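Local coordinates for ParM protein (PDB 3JS6) that forms actin-like filaments and probably uses them to segregate copies of the pSK41 plasmid in Staphylococcus aureus, at residues 123-128 with 159-164; 116-121 with 135-140; 164-169 with 295-300; 279-284 with 289-294. All coordinates share one frame; numbering follows the deposited sequence.

Interaction 1: 123-128 with 159-164; sequences NEIGTD and IVAQPM
Apolar contacts alone join Ile125 to residues 159-161, and the branch that does most of the touching is its CG1-CD1 arm. With CG1 anti to the backbone N (chi1 -167°), this arm reaches the strand near residues 159-160, where Ile125 CD1 lies 3.7 Å from Ile159 CG2 and equally close to the carbonyl carbon of Val160. The two isoleucine side chains pass in opposite senses, the Ile125 CD1 end lying against the CG2 branch of Ile159. Nearer the end of the strand, Ile125 CG2 makes a looser approach to Ala161 CB at 4.5 Å. Met120 also packs on both isoleucines, filling in the contact from the neighbouring strand 111-120.

Polar bonds act within the loop and give it its shape. Glu124 O receives three donors: Gly126 N at 2.7 Å closes an inverse gamma turn centred on Ile125, and Thr127 N and Thr127 OG1 each approach Glu124 O at 3.1 Å. The hydroxyl comes in 17° out of the carbonyl plane. The same OG1 accepts from Lys129 N, which places Thr127 as N-cap of helix 128-137. The Glu124 carboxylate is held elsewhere, by the hydroxyl of Tyr87. This is a tight turn with an N-cap, linking strand 111-120 to helix 128-137 in the N-terminal domain of an actin-like fold, and its isoleucine rests on the adjacent parallel strand.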
loop_
_atom_site.group_PDB
_atom_site.type_symbol
_atom_site.label_atom_id
_atom_site.label_comp_id
_atom_site.label_asym_id
_atom_site.label_seq_id
_atom_site.Cartn_x
_atom_site.Cartn_y
_atom_site.Cartn_z
ATOM N N ASN A 123 -12.052 -5.244 -7.209
ATOM C CA ASN A 123 -12.614 -6.191 -8.164
ATOM C C ASN A 123 -12.316 -7.668 -7.912
ATOM O O ASN A 123 -12.893 -8.520 -8.565
ATOM C CB ASN A 123 -12.205 -5.809 -9.599
ATOM C CG ASN A 123 -10.718 -5.968 -9.854
ATOM O OD1 ASN A 123 -10.242 -5.692 -10.952
ATOM N ND2 ASN A 123 -9.983 -6.416 -8.851
ATOM N N GLU A 124 -11.424 -7.991 -6.981
ATOM C CA GLU A 124 -11.148 -9.405 -6.717
ATOM C C GLU A 124 -11.609 -9.818 -5.329
ATOM O O GLU A 124 -11.584 -10.998 -4.973
ATOM C CB GLU A 124 -9.656 -9.716 -6.884
ATOM C CG GLU A 124 -8.754 -8.506 -6.973
ATOM C CD GLU A 124 -7.300 -8.881 -7.239
ATOM O OE1 GLU A 124 -6.710 -9.607 -6.410
ATOM O OE2 GLU A 124 -6.749 -8.449 -8.274
ATOM N N ILE A 125 -12.072 -8.827 -4.576
ATOM C CA ILE A 125 -12.519 -8.988 -3.196
ATOM C C ILE A 125 -13.801 -9.795 -2.983
ATOM O O ILE A 125 -14.790 -9.282 -2.469
ATOM C CB ILE A 125 -12.676 -7.586 -2.534
ATOM C CG1 ILE A 125 -12.817 -7.723 -1.021
ATOM C CG2 ILE A 125 -13.878 -6.861 -3.117
ATOM C CD1 ILE A 125 -11.584 -8.258 -0.354
ATOM N N GLY A 126 -13.766 -11.071 -3.350
ATOM C CA GLY A 126 -14.920 -11.933 -3.180
ATOM C C GLY A 126 -14.804 -13.124 -4.106
ATOM O O GLY A 126 -15.537 -14.102 -3.987
ATOM N N THR A 127 -13.862 -13.035 -5.038
ATOM C CA THR A 127 -13.634 -14.084 -6.010
ATOM C C THR A 127 -12.771 -15.192 -5.430
ATOM O O THR A 127 -12.556 -15.264 -4.216
ATOM C CB THR A 127 -12.911 -13.534 -7.246
ATOM O OG1 THR A 127 -11.527 -13.345 -6.938
ATOM C CG2 THR A 127 -13.515 -12.199 -7.667
ATOM N N ASP A 128 -12.279 -16.051 -6.319
ATOM C CA ASP A 128 -11.419 -17.162 -5.940
ATOM C C ASP A 128 -10.035 -16.629 -5.569
ATOM O O ASP A 128 -9.227 -17.336 -4.970
ATOM C CB ASP A 128 -11.290 -18.151 -7.098
ATOM C CG ASP A 128 -10.662 -17.526 -8.328
ATOM O OD1 ASP A 128 -11.216 -16.525 -8.840
ATOM O OD2 ASP A 128 -9.614 -18.037 -8.783
ATOM N N ILE A 159 -9.297 -9.500 5.317
ATOM C CA ILE A 159 -9.018 -8.836 4.051
ATOM C C ILE A 159 -10.160 -7.931 3.580
ATOM O O ILE A 159 -11.311 -8.358 3.530
ATOM C CB ILE A 159 -8.793 -9.864 2.936
ATOM C CG1 ILE A 159 -7.617 -10.782 3.277
ATOM C CG2 ILE A 159 -8.576 -9.138 1.631
ATOM C CD1 ILE A 159 -7.642 -12.065 2.521
ATOM N N VAL A 160 -9.861 -6.682 3.236
ATOM C CA VAL A 160 -10.918 -5.828 2.714
ATOM C C VAL A 160 -10.499 -5.222 1.378
ATOM O O VAL A 160 -9.382 -5.463 0.906
ATOM C CB VAL A 160 -11.271 -4.682 3.691
ATOM C CG1 VAL A 160 -11.784 -5.272 4.999
ATOM C CG2 VAL A 160 -10.074 -3.781 3.916
ATOM N N ALA A 161 -11.397 -4.460 0.759
ATOM C CA ALA A 161 -11.067 -3.774 -0.503
ATOM C C ALA A 161 -10.074 -2.663 -0.147
ATOM O O ALA A 161 -10.241 -1.977 0.861
ATOM C CB ALA A 161 -12.333 -3.177 -1.128
ATOM N N GLN A 162 -9.056 -2.456 -0.970
ATOM C CA GLN A 162 -8.025 -1.461 -0.655
ATOM C C GLN A 162 -8.472 -0.057 -0.275
ATOM O O GLN A 162 -7.947 0.522 0.688
ATOM C CB GLN A 162 -7.016 -1.370 -1.795
ATOM C CG GLN A 162 -6.650 -2.707 -2.354
ATOM C CD GLN A 162 -5.403 -2.652 -3.197
ATOM O OE1 GLN A 162 -5.235 -1.752 -4.035
ATOM N NE2 GLN A 162 -4.516 -3.617 -2.988
ATOM N N PRO A 163 -9.426 0.524 -1.029
ATOM C CA PRO A 163 -9.877 1.877 -0.685
ATOM C C PRO A 163 -10.471 1.928 0.716
ATOM O O PRO A 163 -10.527 2.996 1.318
ATOM C CB PRO A 163 -10.931 2.196 -1.761
ATOM C CG PRO A 163 -10.511 1.342 -2.925
ATOM C CD PRO A 163 -10.095 0.037 -2.250
HETATM N N MSE A 164 -10.922 0.780 1.228
HETATM C CA MSE A 164 -11.524 0.747 2.569
HETATM C C MSE A 164 -10.501 1.032 3.669
HETATM O O MSE A 164 -10.840 1.596 4.713
HETATM C CB MSE A 164 -12.182 -0.606 2.850
HETATM C CG MSE A 164 -13.676 -0.535 3.145
HETATM SE SE MSE A 164 -14.250 0.832 4.438
HETATM C CE MSE A 164 -16.166 0.534 4.258
#

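Interaction 2: 116-121 with 135-140; sequences IATGMP and KLLNKS
Thr118 and Leu137 meet methyl to methyl, Thr118 CG2 standing 3.6 Å from Leu137 CD1 where the two side chains cross obliquely. Beside them, the end of Ile116 reaches the backbone of the same leucine: Ile116 CD1 is 3.9 Å from Leu137 O and 4.4 Å from Leu137 CB. Strand 111-120 therefore offers two alternate residues to the last turn of helix 128-137, and both pack on Leu137, Thr118 on its CD1 and Ile116 on its CB and carbonyl.

Further out, the hydroxyl bond of Thr118 fixes the rotation that turns its one methyl, CG2, to the helix. Thr118 OG1 lies anti to the backbone N (chi1 -171°) and hydrogen-bonds Leu9 O on the neighbouring strand 4-11, which leaves CG2 turned to Leu137. Ile116 is drawn out along CG1 to CD1 (chi2 177°), enough to span the gap from the strand. Val96 and Ile100 of helix 90-104 cover Leu137 and Ile116 respectively, while Phe133 and Ile159 pack against Thr118. Leu137 O, at the helix end, takes a weak 3.0 Å bond from Lys139 N across an inverse gamma turn centred on Asn138, and a second weak one from Arg141.

All the touching residues are buried and meet through methyl groups and one carbonyl, so this contact between helix end and sheet rests on van der Waals packing, and the threonine's polar end is satisfied within the sheet itself.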
loop_
_atom_site.group_PDB
_atom_site.type_symbol
_atom_site.label_atom_id
_atom_site.label_comp_id
_atom_site.label_asym_id
_atom_site.label_seq_id
_atom_site.Cartn_x
_atom_site.Cartn_y
_atom_site.Cartn_z
ATOM N N ILE A 116 -3.376 -11.065 10.755
ATOM C CA ILE A 116 -2.943 -10.263 9.610
ATOM C C ILE A 116 -4.119 -9.529 8.968
ATOM O O ILE A 116 -5.133 -10.143 8.608
ATOM C CB ILE A 116 -2.276 -11.156 8.519
ATOM C CG1 ILE A 116 -1.037 -11.845 9.088
ATOM C CG2 ILE A 116 -1.938 -10.316 7.285
ATOM C CD1 ILE A 116 -0.366 -12.813 8.078
ATOM N N ALA A 117 -3.991 -8.213 8.860
ATOM C CA ALA A 117 -4.997 -7.377 8.225
ATOM C C ALA A 117 -4.381 -6.851 6.923
ATOM O O ALA A 117 -3.306 -6.274 6.935
ATOM C CB ALA A 117 -5.357 -6.213 9.124
ATOM N N THR A 118 -5.052 -7.075 5.802
ATOM C CA THR A 118 -4.534 -6.582 4.547
ATOM C C THR A 118 -5.697 -6.239 3.616
ATOM O O THR A 118 -6.870 -6.315 4.007
ATOM C CB THR A 118 -3.620 -7.611 3.889
ATOM O OG1 THR A 118 -2.972 -7.002 2.761
ATOM C CG2 THR A 118 -4.432 -8.859 3.443
ATOM N N GLY A 119 -5.364 -5.850 2.397
ATOM C CA GLY A 119 -6.382 -5.510 1.427
ATOM C C GLY A 119 -6.045 -6.048 0.044
ATOM O O GLY A 119 -4.949 -6.577 -0.187
HETATM N N MSE A 120 -6.994 -5.928 -0.880
HETATM C CA MSE A 120 -6.782 -6.367 -2.254
HETATM C C MSE A 120 -7.678 -5.537 -3.154
HETATM O O MSE A 120 -8.596 -4.859 -2.662
HETATM C CB MSE A 120 -7.066 -7.875 -2.409
HETATM C CG MSE A 120 -8.355 -8.385 -1.821
HETATM SE SE MSE A 120 -8.576 -10.324 -2.083
HETATM C CE MSE A 120 -7.708 -11.047 -0.552
ATOM N N PRO A 121 -7.405 -5.530 -4.478
ATOM C CA PRO A 121 -8.219 -4.751 -5.423
ATOM C C PRO A 121 -9.699 -5.028 -5.203
ATOM O O PRO A 121 -10.092 -6.164 -4.979
ATOM C CB PRO A 121 -7.738 -5.246 -6.785
ATOM C CG PRO A 121 -6.276 -5.530 -6.518
ATOM C CD PRO A 121 -6.331 -6.255 -5.187
ATOM N N LYS A 135 -5.295 -18.049 1.735
ATOM C CA LYS A 135 -4.567 -19.298 1.963
ATOM C C LYS A 135 -3.048 -19.050 2.062
ATOM O O LYS A 135 -2.325 -19.755 2.765
ATOM C CB LYS A 135 -4.848 -20.302 0.842
ATOM C CG LYS A 135 -5.963 -21.275 1.153
ATOM C CD LYS A 135 -6.099 -22.332 0.055
ATOM C CE LYS A 135 -4.766 -23.053 -0.180
ATOM N NZ LYS A 135 -4.822 -24.074 -1.277
ATOM N N LEU A 136 -2.556 -18.051 1.347
ATOM C CA LEU A 136 -1.142 -17.749 1.428
ATOM C C LEU A 136 -0.848 -17.182 2.828
ATOM O O LEU A 136 0.138 -17.533 3.458
ATOM C CB LEU A 136 -0.763 -16.698 0.378
ATOM C CG LEU A 136 -0.686 -17.068 -1.106
ATOM C CD1 LEU A 136 -0.453 -15.794 -1.944
ATOM C CD2 LEU A 136 0.453 -18.069 -1.332
ATOM N N LEU A 137 -1.738 -16.320 3.304
ATOM C CA LEU A 137 -1.574 -15.633 4.586
ATOM C C LEU A 137 -1.810 -16.463 5.836
ATOM O O LEU A 137 -1.039 -16.407 6.800
ATOM C CB LEU A 137 -2.514 -14.430 4.621
ATOM C CG LEU A 137 -2.269 -13.407 3.512
ATOM C CD1 LEU A 137 -3.383 -12.334 3.543
ATOM C CD2 LEU A 137 -0.884 -12.779 3.694
ATOM N N ASN A 138 -2.878 -17.245 5.811
ATOM C CA ASN A 138 -3.241 -18.034 6.969
ATOM C C ASN A 138 -2.524 -19.356 7.149
ATOM O O ASN A 138 -3.078 -20.409 6.834
ATOM C CB ASN A 138 -4.741 -18.282 6.973
ATOM C CG ASN A 138 -5.289 -18.375 8.362
ATOM O OD1 ASN A 138 -4.611 -18.863 9.260
ATOM N ND2 ASN A 138 -6.516 -17.903 8.559
ATOM N N LYS A 139 -1.299 -19.291 7.678
ATOM C CA LYS A 139 -0.500 -20.477 7.949
ATOM C C LYS A 139 0.685 -20.149 8.838
ATOM O O LYS A 139 1.106 -18.998 8.937
ATOM C CB LYS A 139 0.005 -21.122 6.650
ATOM C CG LYS A 139 1.012 -20.310 5.870
ATOM C CD LYS A 139 1.375 -21.020 4.569
ATOM C CE LYS A 139 2.183 -20.108 3.649
ATOM N NZ LYS A 139 2.471 -20.758 2.354
ATOM N N SER A 140 1.208 -21.171 9.497
ATOM C CA SER A 140 2.354 -21.008 10.365
ATOM C C SER A 140 3.592 -21.131 9.520
ATOM O O SER A 140 3.553 -21.742 8.462
ATOM C CB SER A 140 2.383 -22.107 11.436
ATOM O OG SER A 140 1.480 -21.801 12.480
#

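Interaction 3: 164-169 with 295-300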
loop_
_atom_site.group_PDB
_atom_site.type_symbol
_atom_site.label_atom_id
_atom_site.label_comp_id
_atom_site.label_asym_id
_atom_site.label_seq_id
_atom_site.Cartn_x
_atom_site.Cartn_y
_atom_site.Cartn_z
HETATM N N MSE A 164 -10.922 0.780 1.228
HETATM C CA MSE A 164 -11.524 0.747 2.569
HETATM C C MSE A 164 -10.501 1.032 3.669
HETATM O O MSE A 164 -10.840 1.596 4.713
HETATM C CB MSE A 164 -12.182 -0.606 2.850
HETATM C CG MSE A 164 -13.676 -0.535 3.145
HETATM SE SE MSE A 164 -14.250 0.832 4.438
HETATM C CE MSE A 164 -16.166 0.534 4.258
ATOM N N GLY A 165 -9.256 0.623 3.445
ATOM C CA GLY A 165 -8.233 0.866 4.437
ATOM C C GLY A 165 -8.070 2.359 4.606
ATOM O O GLY A 165 -7.963 2.872 5.711
ATOM N N THR A 166 -8.059 3.057 3.481
ATOM C CA THR A 166 -7.922 4.502 3.463
ATOM C C THR A 166 -9.101 5.162 4.182
ATOM O O THR A 166 -8.909 6.006 5.038
ATOM C CB THR A 166 -7.815 4.990 1.998
ATOM O OG1 THR A 166 -6.613 4.455 1.422
ATOM C CG2 THR A 166 -7.759 6.506 1.923
ATOM N N LEU A 167 -10.326 4.784 3.829
ATOM C CA LEU A 167 -11.496 5.354 4.500
ATOM C C LEU A 167 -11.445 5.148 6.024
ATOM O O LEU A 167 -11.771 6.053 6.804
ATOM C CB LEU A 167 -12.774 4.719 3.942
ATOM C CG LEU A 167 -13.223 5.317 2.617
ATOM C CD1 LEU A 167 -14.352 4.500 2.019
ATOM C CD2 LEU A 167 -13.655 6.742 2.842
ATOM N N LEU A 168 -11.056 3.944 6.432
ATOM C CA LEU A 168 -10.975 3.576 7.844
ATOM C C LEU A 168 -9.902 4.336 8.621
ATOM O O LEU A 168 -10.035 4.548 9.831
ATOM C CB LEU A 168 -10.739 2.071 7.969
ATOM C CG LEU A 168 -11.936 1.211 7.540
ATOM C CD1 LEU A 168 -11.535 -0.281 7.628
ATOM C CD2 LEU A 168 -13.144 1.503 8.421
ATOM N N ASP A 169 -8.834 4.726 7.931
ATOM C CA ASP A 169 -7.748 5.491 8.538
ATOM C C ASP A 169 -8.370 6.780 9.073
ATOM O O ASP A 169 -8.052 7.219 10.170
ATOM C CB ASP A 169 -6.691 5.807 7.447
ATOM C CG ASP A 169 -5.544 6.726 7.924
ATOM O OD1 ASP A 169 -5.067 6.623 9.081
ATOM O OD2 ASP A 169 -5.078 7.545 7.091
ATOM N N ILE A 295 -11.514 11.872 0.239
ATOM C CA ILE A 295 -10.193 11.685 0.812
ATOM C C ILE A 295 -9.242 11.674 -0.375
ATOM O O ILE A 295 -9.441 10.923 -1.345
ATOM C CB ILE A 295 -10.122 10.331 1.582
ATOM C CG1 ILE A 295 -10.919 10.415 2.890
ATOM C CG2 ILE A 295 -8.715 10.011 1.969
ATOM C CD1 ILE A 295 -12.351 10.157 2.779
ATOM N N VAL A 296 -8.228 12.526 -0.314
ATOM C CA VAL A 296 -7.255 12.637 -1.398
ATOM C C VAL A 296 -6.074 11.824 -0.963
ATOM O O VAL A 296 -5.480 12.118 0.066
ATOM C CB VAL A 296 -6.845 14.103 -1.584
ATOM C CG1 VAL A 296 -5.917 14.257 -2.780
ATOM C CG2 VAL A 296 -8.109 14.944 -1.746
ATOM N N THR A 297 -5.725 10.797 -1.734
ATOM C CA THR A 297 -4.607 9.928 -1.360
ATOM C C THR A 297 -3.713 9.610 -2.581
ATOM O O THR A 297 -3.923 10.155 -3.666
ATOM C CB THR A 297 -5.165 8.627 -0.706
ATOM O OG1 THR A 297 -4.113 7.923 -0.053
ATOM C CG2 THR A 297 -5.820 7.721 -1.747
ATOM N N GLY A 298 -2.712 8.756 -2.403
ATOM C CA GLY A 298 -1.830 8.429 -3.520
ATOM C C GLY A 298 -0.586 9.300 -3.545
ATOM O O GLY A 298 -0.530 10.331 -2.876
ATOM N N GLY A 299 0.419 8.888 -4.317
ATOM C CA GLY A 299 1.649 9.659 -4.394
ATOM C C GLY A 299 1.415 11.090 -4.843
ATOM O O GLY A 299 2.194 11.996 -4.532
ATOM N N GLY A 300 0.335 11.308 -5.573
ATOM C CA GLY A 300 0.051 12.649 -6.040
ATOM C C GLY A 300 -0.734 13.524 -5.079
ATOM O O GLY A 300 -0.888 14.716 -5.323
HETATM O O HOH W 1 -4.282 5.194 0.152
#
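Helix 164-169 crosses strand 295-297 at 121°, with the two axes 9.9 Å apart at their closest and Leu167 the helix residue nearest Ile295 in backbone terms. Ile295 spreads both of its branches over the helix. Its CG2 meets Thr166 CG2 at 3.6 Å, the two side chains running antiparallel alongside each other. Its longer branch swings to the other helix residue, where Ile295 CD1 lies 3.7 Å from Leu167 CD2.

Thr166 serves two kinds of contact at once. Its OG1 lies beside the backbone N (chi1 -64°), which puts the methyl CG2 anti to that N and facing the strand, also 4.3 Å from Thr297 CB, whereas OG1 turns to a water. That water is 2.8 Å from Thr166 OG1 and 2.7 Å from Thr297 OG1, joining the two hydroxyls. Behind the contact, Val188 of strand 185-191 packs on Leu167 and Thr297, and Asp169 forms a salt bridge with Arg328.

The glycines 298-300 that follow the strand match the glycine-rich adenosine motif of actin-like ATPases, although this structure is nucleotide-free. Helix and strand thus join through a buried apolar patch, and a single water bridges the two threonine hydroxyls beside it.

Interaction 4: 279-284 with 289-294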
loop_
_atom_site.group_PDB
_atom_site.type_symbol
_atom_site.label_atom_id
_atom_site.label_comp_id
_atom_site.label_asym_id
_atom_site.label_seq_id
_atom_site.Cartn_x
_atom_site.Cartn_y
_atom_site.Cartn_z
ATOM N N SER A 279 -14.781 17.536 -13.023
ATOM C CA SER A 279 -15.853 17.478 -14.011
ATOM C C SER A 279 -16.388 16.046 -14.045
ATOM O O SER A 279 -17.593 15.823 -14.089
ATOM C CB SER A 279 -15.347 17.869 -15.401
ATOM O OG SER A 279 -14.909 19.215 -15.407
ATOM N N ASN A 280 -15.489 15.068 -14.021
ATOM C CA ASN A 280 -15.936 13.674 -14.042
ATOM C C ASN A 280 -16.739 13.344 -12.792
ATOM O O ASN A 280 -17.725 12.604 -12.846
ATOM C CB ASN A 280 -14.746 12.732 -14.176
ATOM C CG ASN A 280 -14.150 12.766 -15.564
ATOM O OD1 ASN A 280 -14.746 13.311 -16.483
ATOM N ND2 ASN A 280 -12.989 12.171 -15.726
ATOM N N PHE A 281 -16.322 13.921 -11.674
ATOM C CA PHE A 281 -16.997 13.717 -10.405
ATOM C C PHE A 281 -18.440 14.173 -10.519
ATOM O O PHE A 281 -19.378 13.459 -10.159
ATOM C CB PHE A 281 -16.319 14.545 -9.321
ATOM C CG PHE A 281 -15.861 13.744 -8.158
ATOM C CD1 PHE A 281 -14.581 13.213 -8.128
ATOM C CD2 PHE A 281 -16.729 13.479 -7.105
ATOM C CE1 PHE A 281 -14.171 12.420 -7.050
ATOM C CE2 PHE A 281 -16.335 12.696 -6.035
ATOM C CZ PHE A 281 -15.059 12.163 -6.004
ATOM N N GLU A 282 -18.625 15.380 -11.027
ATOM C CA GLU A 282 -19.970 15.895 -11.146
ATOM C C GLU A 282 -20.834 15.067 -12.086
ATOM O O GLU A 282 -22.030 14.943 -11.870
ATOM C CB GLU A 282 -19.936 17.353 -11.593
ATOM C CG GLU A 282 -21.177 18.116 -11.185
ATOM C CD GLU A 282 -20.903 19.586 -10.980
ATOM O OE1 GLU A 282 -20.586 20.270 -11.978
ATOM O OE2 GLU A 282 -20.996 20.049 -9.816
ATOM N N ILE A 283 -20.227 14.495 -13.123
ATOM C CA ILE A 283 -20.966 13.685 -14.091
ATOM C C ILE A 283 -21.388 12.356 -13.489
ATOM O O ILE A 283 -22.552 11.970 -13.572
ATOM C CB ILE A 283 -20.108 13.365 -15.349
ATOM C CG1 ILE A 283 -19.860 14.638 -16.160
ATOM C CG2 ILE A 283 -20.816 12.331 -16.227
ATOM C CD1 ILE A 283 -18.869 14.453 -17.260
ATOM N N THR A 284 -20.421 11.665 -12.889
ATOM C CA THR A 284 -20.635 10.344 -12.317
ATOM C C THR A 284 -21.116 10.243 -10.869
ATOM O O THR A 284 -22.054 9.500 -10.591
ATOM C CB THR A 284 -19.347 9.510 -12.434
ATOM O OG1 THR A 284 -18.923 9.489 -13.803
ATOM C CG2 THR A 284 -19.582 8.076 -11.963
ATOM N N ASN A 289 -22.121 18.559 -3.424
ATOM C CA ASN A 289 -22.666 18.897 -2.118
ATOM C C ASN A 289 -23.326 17.696 -1.447
ATOM O O ASN A 289 -23.602 17.718 -0.249
ATOM C CB ASN A 289 -23.651 20.055 -2.248
ATOM C CG ASN A 289 -22.950 21.376 -2.508
ATOM O OD1 ASN A 289 -22.109 21.807 -1.717
ATOM N ND2 ASN A 289 -23.287 22.025 -3.618
ATOM N N SER A 290 -23.568 16.647 -2.225
ATOM C CA SER A 290 -24.161 15.428 -1.700
ATOM C C SER A 290 -23.035 14.543 -1.147
ATOM O O SER A 290 -23.274 13.504 -0.543
ATOM C CB SER A 290 -24.901 14.678 -2.811
ATOM O OG SER A 290 -24.007 14.240 -3.824
ATOM N N ILE A 291 -21.798 14.960 -1.359
ATOM C CA ILE A 291 -20.665 14.184 -0.880
ATOM C C ILE A 291 -20.206 14.699 0.483
ATOM O O ILE A 291 -20.001 15.892 0.662
ATOM C CB ILE A 291 -19.537 14.248 -1.906
ATOM C CG1 ILE A 291 -20.075 13.749 -3.253
ATOM C CG2 ILE A 291 -18.364 13.374 -1.465
ATOM C CD1 ILE A 291 -19.191 14.096 -4.456
ATOM N N ASP A 292 -20.056 13.802 1.452
ATOM C CA ASP A 292 -19.634 14.218 2.790
ATOM C C ASP A 292 -18.139 14.465 2.899
ATOM O O ASP A 292 -17.703 15.298 3.684
ATOM C CB ASP A 292 -20.076 13.183 3.820
ATOM C CG ASP A 292 -21.578 12.976 3.807
ATOM O OD1 ASP A 292 -22.298 13.995 3.766
ATOM O OD2 ASP A 292 -22.040 11.812 3.835
ATOM N N ARG A 293 -17.351 13.736 2.120
ATOM C CA ARG A 293 -15.897 13.922 2.150
ATOM C C ARG A 293 -15.259 13.197 0.975
ATOM O O ARG A 293 -15.749 12.173 0.507
ATOM C CB ARG A 293 -15.304 13.351 3.452
ATOM C CG ARG A 293 -13.981 13.985 3.944
ATOM C CD ARG A 293 -14.211 15.423 4.479
ATOM N NE ARG A 293 -15.250 15.469 5.516
ATOM C CZ ARG A 293 -15.074 15.115 6.790
ATOM N NH1 ARG A 293 -13.889 14.696 7.221
ATOM N NH2 ARG A 293 -16.100 15.145 7.633
ATOM N N ILE A 294 -14.166 13.747 0.497
ATOM C CA ILE A 294 -13.404 13.134 -0.565
ATOM C C ILE A 294 -12.020 13.079 0.041
ATOM O O ILE A 294 -11.423 14.122 0.362
ATOM C CB ILE A 294 -13.386 14.016 -1.840
ATOM C CG1 ILE A 294 -14.791 14.093 -2.449
ATOM C CG2 ILE A 294 -12.384 13.467 -2.809
ATOM C CD1 ILE A 294 -14.934 15.164 -3.550
#
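Asn280 O is gripped by both donors of Thr284: the backbone N at 2.9 Å, in the regular helical bond, and more weakly OG1 at 3.5 Å. This last stretch of helix 263-284 carries Phe281, whose ring alone reaches residues 289-294.

Two isoleucine methyls meet that ring, at different angles to its plane. Ile291 CD1 sits at the ring edge, near its plane, 3.6 Å from Phe281 CE2. The Phe281 and Ile294 side chains point at each other, and Ile294 CD1 approaches the ring obliquely near CE2 and CZ, 4.2 Å from the centroid and 29° off the normal, an off-centre CH-pi contact. In Ile294 the chain continues outward from CG1 (chi2 169°), which carries CD1 up to the ring. Ser187 of strand 185-191 also packs on Phe281, and Val285 lies against Ile291.

On the strand side, Arg293 NE bonds Asp292 O at 3.1 Å, the acceptor standing 23° out of the guanidinium plane, and NH1 of the same arginine forms a salt bridge with Glu317. Asp292 OD2 accepts from Lys185 N. Arg293 is thus charge-paired and the Asp292 carboxylate takes a backbone N-H, both away from the ring, while the helix meets the loop and strand start through one aromatic ring and the ends of two isoleucines, an apolar contact.

Overall arrangement
From the N terminus, strand 111-120 starts interaction 2, which is closed by 135-140 at the end of helix 128-137. Interaction 1 begins at 123-128 inside that loop and closes beyond it at 159-164, so the two cross; Met120 of 116-121 packs on and hydrogen-bonds to residues of interaction 1, and strands 111-120 and 148-161 are neighbours in one sheet. Met164 is shared with interaction 3, which follows in series and closes a long loop of about 125 residues at 295-300. Interaction 4 is nested within that loop, its second segment running directly into 295-300 along strand 293-297. Interactions 1 and 2 lie within the N-terminal part, interaction 4 within the C-terminal part, and interaction 3 joins helix 162-169 to the C-terminal sheet.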